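Local coordinates for protein Rho guanine nucleotide exchange factor 3 (Mus musculus, PDB 2Z0Q) that acts as a guanine nucleotide exchange factor for the small GTPases RhoA and RhoB, seen here as its DH-PH domain fragment, at residues 32-35 with 36-40; 274-278 with 279-283. All coordinates share one frame; numbering follows the deposited sequence.

Interaction 1: residues 32-35 with 36-40; sequences EDLI and EDLKL
Leu-34 and Leu-38, one helical turn apart on helix 15-51, touch through methyl groups, CD2 of Leu-34 meeting CD1 of Leu-38 at 3.7 Å as the two side chains cross at a slant. The Leu-34 side chain starts out away from Leu-38, but with CG anti to the backbone N (chi1 175°) and beside the carbonyl carbon its end comes back, and CD2 makes the touch. Backbone bonding is regularly alpha-helical. The carbonyl O of Glu-32, Asp-33, Leu-34 and Ile-35 each accepts the N-H four residues on, from Glu-36, Asp-37, Leu-38 and Lys-39; the bond from Leu-38 N to Leu-34 O is 2.9 Å long with a nearly straight N-H...O angle of 164°. The next in the series, Leu-40 N to Glu-36 O, lies within 36-40.

The extended Lys-39 runs alongside Ile-35, pointing the same way, and lays its CE 3.8 Å from CG2 of Ile-35. Its aliphatic portion thus meets the isoleucine while the ammonium continues to a long, weak ion pair with Glu-75. Leu-34 and Ile-35 also touch His-74 of helix 67-84, and Leu-34 and Leu-38 touch Ile-155 of helix 155-172. Asp-33 OD1 stands 4.4 Å from Glu-36 OE1, a like-charge approach probably eased by solvent, both residues being exposed. The chemistry implies an amphipathic helix: five carbonyls (32-36) and five N-H groups (36-40) paired, Leu-34, Ile-35 and Leu-38 packed on neighbouring DH helices, Glu-32, Asp-33 and Glu-36 exposed, and Asp-37 bordering the packed face against Ile-155.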
ATOM      1  N   GLU A  32      -2.284 -17.255 -12.587  1.00 20.84           N
ATOM      2  CA  GLU A  32      -3.698 -17.561 -12.747  1.00 23.39           C
ATOM      3  C   GLU A  32      -4.528 -16.911 -11.650  1.00 22.01           C
ATOM      4  O   GLU A  32      -5.569 -16.302 -11.944  1.00 22.21           O
ATOM      5  CB  GLU A  32      -3.900 -19.076 -12.765  1.00 26.83           C
ATOM      6  CG  GLU A  32      -5.347 -19.511 -12.927  1.00 34.28           C
ATOM      7  CD  GLU A  32      -5.429 -20.994 -13.297  1.00 37.39           C
ATOM      8  OE1 GLU A  32      -4.581 -21.771 -12.800  1.00 41.42           O
ATOM      9  OE2 GLU A  32      -6.328 -21.374 -14.075  1.00 39.76           O
ATOM     10  N   ASP A  33      -4.073 -17.029 -10.402  1.00 20.68           N
ATOM     11  CA  ASP A  33      -4.746 -16.434  -9.240  1.00 23.62           C
ATOM     12  C   ASP A  33      -4.829 -14.898  -9.361  1.00 23.49           C
ATOM     13  O   ASP A  33      -5.858 -14.279  -9.033  1.00 22.71           O
ATOM     14  CB  ASP A  33      -3.991 -16.775  -7.934  1.00 23.02           C
ATOM     15  CG  ASP A  33      -4.160 -18.239  -7.517  1.00 26.59           C
ATOM     16  OD1 ASP A  33      -5.002 -18.939  -8.110  1.00 25.53           O
ATOM     17  OD2 ASP A  33      -3.438 -18.691  -6.596  1.00 29.52           O
ATOM     18  N   LEU A  34      -3.729 -14.274  -9.783  1.00 21.32           N
ATOM     19  CA  LEU A  34      -3.720 -12.816  -9.938  1.00 22.42           C
ATOM     20  C   LEU A  34      -4.730 -12.360 -11.030  1.00 21.40           C
ATOM     21  O   LEU A  34      -5.509 -11.426 -10.813  1.00 22.72           O
ATOM     22  CB  LEU A  34      -2.306 -12.330 -10.308  1.00 22.16           C
ATOM     23  CG  LEU A  34      -2.201 -10.830 -10.620  1.00 22.99           C
ATOM     24  CD1 LEU A  34      -0.758 -10.324 -10.415  1.00 23.85           C
ATOM     25  CD2 LEU A  34      -2.627 -10.609 -12.077  1.00 26.71           C
ATOM     26  N   ILE A  35      -4.709 -13.035 -12.172  1.00 21.06           N
ATOM     27  CA  ILE A  35      -5.613 -12.697 -13.304  1.00 23.24           C
ATOM     28  C   ILE A  35      -7.066 -12.849 -12.825  1.00 25.29           C
ATOM     29  O   ILE A  35      -7.914 -11.978 -13.047  1.00 26.15           O
ATOM     30  CB  ILE A  35      -5.344 -13.639 -14.498  1.00 22.04           C
ATOM     31  CG1 ILE A  35      -3.936 -13.371 -15.085  1.00 22.02           C
ATOM     32  CG2 ILE A  35      -6.437 -13.494 -15.561  1.00 22.56           C
ATOM     33  CD1 ILE A  35      -3.451 -14.430 -16.050  1.00 22.47           C
ATOM     34  N   GLU A  36      -7.343 -13.955 -12.145  1.00 25.68           N
ATOM     35  CA  GLU A  36      -8.680 -14.216 -11.621  1.00 31.34           C
ATOM     36  C   GLU A  36      -9.140 -13.153 -10.627  1.00 32.07           C
ATOM     37  O   GLU A  36     -10.301 -12.728 -10.661  1.00 32.72           O
ATOM     38  CB  GLU A  36      -8.721 -15.593 -10.944  1.00 33.39           C
ATOM     39  CG  GLU A  36      -9.923 -15.780 -10.039  1.00 40.96           C
ATOM     40  CD  GLU A  36      -9.897 -17.106  -9.286  1.00 43.91           C
ATOM     41  OE1 GLU A  36      -9.018 -17.292  -8.410  1.00 47.03           O
ATOM     42  OE2 GLU A  36     -10.756 -17.962  -9.582  1.00 46.21           O
ATOM     43  N   ASP A  37      -8.255 -12.718  -9.736  1.00 31.51           N
ATOM     44  CA  ASP A  37      -8.642 -11.707  -8.758  1.00 32.54           C
ATOM     45  C   ASP A  37      -8.816 -10.315  -9.397  1.00 32.58           C
ATOM     46  O   ASP A  37      -9.725  -9.571  -9.017  1.00 33.21           O
ATOM     47  CB  ASP A  37      -7.630 -11.651  -7.612  1.00 33.41           C
ATOM     48  CG  ASP A  37      -7.729 -12.856  -6.680  1.00 35.16           C
ATOM     49  OD1 ASP A  37      -8.696 -13.636  -6.791  1.00 37.06           O
ATOM     50  OD2 ASP A  37      -6.840 -13.020  -5.826  1.00 35.53           O
ATOM     51  N   LEU A  38      -7.971  -9.957 -10.358  1.00 31.48           N
ATOM     52  CA  LEU A  38      -8.134  -8.661 -11.021  1.00 32.10           C
ATOM     53  C   LEU A  38      -9.409  -8.642 -11.895  1.00 33.88           C
ATOM     54  O   LEU A  38     -10.067  -7.604 -12.019  1.00 34.02           O
ATOM     55  CB  LEU A  38      -6.922  -8.317 -11.888  1.00 32.59           C
ATOM     56  CG  LEU A  38      -5.617  -8.033 -11.118  1.00 30.79           C
ATOM     57  CD1 LEU A  38      -4.555  -7.503 -12.093  1.00 30.88           C
ATOM     58  CD2 LEU A  38      -5.885  -7.056  -9.999  1.00 31.73           C
ATOM     59  N   LYS A  39      -9.752  -9.769 -12.518  1.00 34.46           N
ATOM     60  CA  LYS A  39     -10.968  -9.797 -13.321  1.00 34.70           C
ATOM     61  C   LYS A  39     -12.164  -9.683 -12.372  1.00 35.44           C
ATOM     62  O   LYS A  39     -13.159  -9.004 -12.677  1.00 35.69           O
ATOM     63  CB  LYS A  39     -11.054 -11.082 -14.139  1.00 34.52           C
ATOM     64  CG  LYS A  39     -10.241 -11.065 -15.436  1.00 36.09           C
ATOM     65  CD  LYS A  39     -10.332 -12.407 -16.115  1.00 38.04           C
ATOM     66  CE  LYS A  39      -9.613 -12.426 -17.440  1.00 40.18           C
ATOM     67  NZ  LYS A  39      -9.565 -13.839 -17.917  1.00 43.03           N
ATOM     68  N   LEU A  40     -12.050 -10.333 -11.219  1.00 36.15           N
ATOM     69  CA  LEU A  40     -13.093 -10.325 -10.195  1.00 38.94           C
ATOM     70  C   LEU A  40     -13.317  -8.929  -9.623  1.00 40.47           C
ATOM     71  O   LEU A  40     -14.449  -8.536  -9.328  1.00 42.03           O
ATOM     72  CB  LEU A  40     -12.722 -11.261  -9.055  1.00 38.75           C
ATOM     73  CG  LEU A  40     -13.747 -11.271  -7.930  1.00 39.10           C
ATOM     74  CD1 LEU A  40     -15.091 -11.700  -8.501  1.00 40.41           C
ATOM     75  CD2 LEU A  40     -13.305 -12.201  -6.817  1.00 40.39           C
TER

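Interaction 2: residues 274-278 with 279-283; sequences QPIPV and KDLTL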
ATOM      1  N   GLN A 274      -0.901  23.598  14.364  1.00 20.45           N
ATOM      2  CA  GLN A 274       0.403  23.846  13.770  1.00 22.82           C
ATOM      3  C   GLN A 274       1.188  22.542  13.805  1.00 20.89           C
ATOM      4  O   GLN A 274       0.978  21.689  14.668  1.00 21.31           O
ATOM      5  CB  GLN A 274       1.114  24.931  14.545  1.00 24.77           C
ATOM      6  CG  GLN A 274       0.240  26.180  14.574  1.00 28.51           C
ATOM      7  CD  GLN A 274       0.877  27.304  15.335  1.00 32.64           C
ATOM      8  OE1 GLN A 274       1.695  27.075  16.213  1.00 34.36           O
ATOM      9  NE2 GLN A 274       0.488  28.539  15.011  1.00 35.56           N
ATOM     10  N   PRO A 275       2.079  22.351  12.835  1.00 19.37           N
ATOM     11  CA  PRO A 275       2.868  21.113  12.795  1.00 17.86           C
ATOM     12  C   PRO A 275       3.739  20.943  14.044  1.00 17.86           C
ATOM     13  O   PRO A 275       4.195  21.934  14.618  1.00 19.75           O
ATOM     14  CB  PRO A 275       3.741  21.297  11.540  1.00 18.01           C
ATOM     15  CG  PRO A 275       2.977  22.257  10.700  1.00 19.30           C
ATOM     16  CD  PRO A 275       2.394  23.232  11.697  1.00 19.29           C
ATOM     17  N   ILE A 276       3.977  19.691  14.440  1.00 15.54           N
ATOM     18  CA  ILE A 276       4.826  19.373  15.578  1.00 15.68           C
ATOM     19  C   ILE A 276       6.168  18.760  15.121  1.00 16.44           C
ATOM     20  O   ILE A 276       6.209  17.645  14.605  1.00 17.21           O
ATOM     21  CB  ILE A 276       4.116  18.364  16.541  1.00 16.26           C
ATOM     22  CG1 ILE A 276       2.833  19.014  17.097  1.00 17.29           C
ATOM     23  CG2 ILE A 276       5.077  17.911  17.660  1.00 17.30           C
ATOM     24  CD1 ILE A 276       1.964  18.011  17.816  1.00 18.97           C
ATOM     25  N   PRO A 277       7.280  19.483  15.318  1.00 17.64           N
ATOM     26  CA  PRO A 277       8.600  18.956  14.921  1.00 19.65           C
ATOM     27  C   PRO A 277       8.846  17.681  15.702  1.00 19.82           C
ATOM     28  O   PRO A 277       8.525  17.623  16.889  1.00 19.96           O
ATOM     29  CB  PRO A 277       9.578  20.072  15.334  1.00 20.20           C
ATOM     30  CG  PRO A 277       8.772  21.300  15.338  1.00 21.48           C
ATOM     31  CD  PRO A 277       7.380  20.839  15.854  1.00 17.73           C
ATOM     32  N   VAL A 278       9.401  16.660  15.051  1.00 19.70           N
ATOM     33  CA  VAL A 278       9.650  15.392  15.720  1.00 21.97           C
ATOM     34  C   VAL A 278      10.619  15.551  16.899  1.00 22.24           C
ATOM     35  O   VAL A 278      10.463  14.848  17.895  1.00 21.30           O
ATOM     36  CB  VAL A 278      10.164  14.315  14.702  1.00 22.56           C
ATOM     37  CG1 VAL A 278      10.761  13.113  15.414  1.00 23.30           C
ATOM     38  CG2 VAL A 278       8.954  13.827  13.833  1.00 22.24           C
ATOM     39  N   LYS A 279      11.570  16.488  16.814  1.00 22.15           N
ATOM     40  CA  LYS A 279      12.526  16.694  17.925  1.00 24.05           C
ATOM     41  C   LYS A 279      11.814  17.185  19.196  1.00 24.68           C
ATOM     42  O   LYS A 279      12.356  17.052  20.298  1.00 23.89           O
ATOM     43  CB  LYS A 279      13.597  17.735  17.564  1.00 26.68           C
ATOM     44  CG  LYS A 279      13.049  19.122  17.297  1.00 28.35           C
ATOM     45  CD  LYS A 279      14.146  20.210  17.276  1.00 34.88           C
ATOM     46  CE  LYS A 279      13.506  21.621  17.211  1.00 35.31           C
ATOM     47  NZ  LYS A 279      14.512  22.708  17.435  1.00 40.05           N
ATOM     48  N   ASP A 280      10.628  17.771  19.030  1.00 22.67           N
ATOM     49  CA  ASP A 280       9.860  18.291  20.171  1.00 22.66           C
ATOM     50  C   ASP A 280       8.577  17.494  20.433  1.00 20.68           C
ATOM     51  O   ASP A 280       7.700  17.949  21.164  1.00 22.31           O
ATOM     52  CB  ASP A 280       9.452  19.741  19.930  1.00 24.42           C
ATOM     53  CG  ASP A 280      10.628  20.638  19.568  1.00 28.49           C
ATOM     54  OD1 ASP A 280      11.653  20.591  20.276  1.00 30.19           O
ATOM     55  OD2 ASP A 280      10.499  21.394  18.576  1.00 29.22           O
ATOM     56  N   LEU A 281       8.442  16.326  19.831  1.00 19.04           N
ATOM     57  CA  LEU A 281       7.204  15.558  19.991  1.00 17.84           C
ATOM     58  C   LEU A 281       7.323  14.586  21.175  1.00 18.93           C
ATOM     59  O   LEU A 281       8.161  13.689  21.165  1.00 22.00           O
ATOM     60  CB  LEU A 281       6.924  14.805  18.680  1.00 19.29           C
ATOM     61  CG  LEU A 281       5.630  14.012  18.435  1.00 19.49           C
ATOM     62  CD1 LEU A 281       5.633  13.420  17.016  1.00 22.72           C
ATOM     63  CD2 LEU A 281       5.548  12.880  19.465  1.00 19.41           C
ATOM     64  N   THR A 282       6.482  14.765  22.188  1.00 17.79           N
ATOM     65  CA  THR A 282       6.499  13.866  23.349  1.00 18.33           C
ATOM     66  C   THR A 282       5.386  12.818  23.098  1.00 16.94           C
ATOM     67  O   THR A 282       4.223  13.172  22.907  1.00 16.01           O
ATOM     68  CB  THR A 282       6.190  14.642  24.640  1.00 17.89           C
ATOM     69  OG1 THR A 282       7.219  15.627  24.878  1.00 18.90           O
ATOM     70  CG2 THR A 282       6.121  13.675  25.826  1.00 19.80           C
ATOM     71  N   LEU A 283       5.772  11.547  23.083  1.00 16.17           N
ATOM     72  CA  LEU A 283       4.865  10.442  22.805  1.00 15.12           C
ATOM     73  C   LEU A 283       4.634   9.671  24.084  1.00 15.31           C
ATOM     74  O   LEU A 283       5.597   9.274  24.745  1.00 17.80           O
ATOM     75  CB  LEU A 283       5.504   9.490  21.767  1.00 16.44           C
ATOM     76  CG  LEU A 283       4.760   8.180  21.523  1.00 16.52           C
ATOM     77  CD1 LEU A 283       3.397   8.445  20.831  1.00 16.13           C
ATOM     78  CD2 LEU A 283       5.617   7.293  20.610  1.00 17.52           C
TER
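Val-278 O accepts two hydrogen bonds, from Leu-281 N within the turn and from Lys-345 NZ of the C-terminal helix 331-345. The first spans 3.2 Å and is straight at hydrogen (167°), but the N-H comes in from above the carbonyl plane. One residue earlier, Asp-280 N bonds to Pro-277 O at 3.0 Å, also from above that plane. Lys-345 NZ reaches Leu-281 O as well, so one ammonium group ties together two backbone carbonyls of the turn.

Ile-276 and Leu-281 cross at about a right angle, with CG2 of Ile-276 3.8 Å from CB of Leu-281; these apolar chains suit a buried site, where Leu-281 also meets Val-313 and Ile-341. The Pro-277 and Asp-280 side chains cross at a slant, OD2 of Asp-280 lying 3.6 Å from CB of Pro-277. Ile-276 and Val-278 make the backbone bonds to Leu-255 and Glu-253, so Pro-277 sits between them where its missing N-H costs that pairing nothing. Lys-279 has its CG wedged between N and carbonyl carbon (chi1 63°), which brings it 4.1 Å from CB of Pro-277.

Two successive i to i+3 bonds shape a short 3-10 turn that carries the chain from strand 276-277, paired with 254-263, to strand 282-285, paired with 310-315: a crossing between the two sides of the PH beta-sandwich, beside its capping C-terminal helix.

In the fold
Interaction 1 belongs to the DH domain, which in this family carries out nucleotide exchange, and interaction 2 to the PH domain; neither is assigned a catalytic residue. They lie on opposite sides of the chain's centre, about 44 Å apart between their centres and about 35 Å between nearest atoms, and do not touch. Both are local contacts along one continuous piece of chain, but residues 32-40 carry regular i to i+4 bonding in a long helix, whereas residues 274-283 use i to i+3 bonds to turn between strands. Helix 180-213 leads from the helical bundle into the PH domain and links the two regions covalently. The assembly is a single chain, without a bound GTPase.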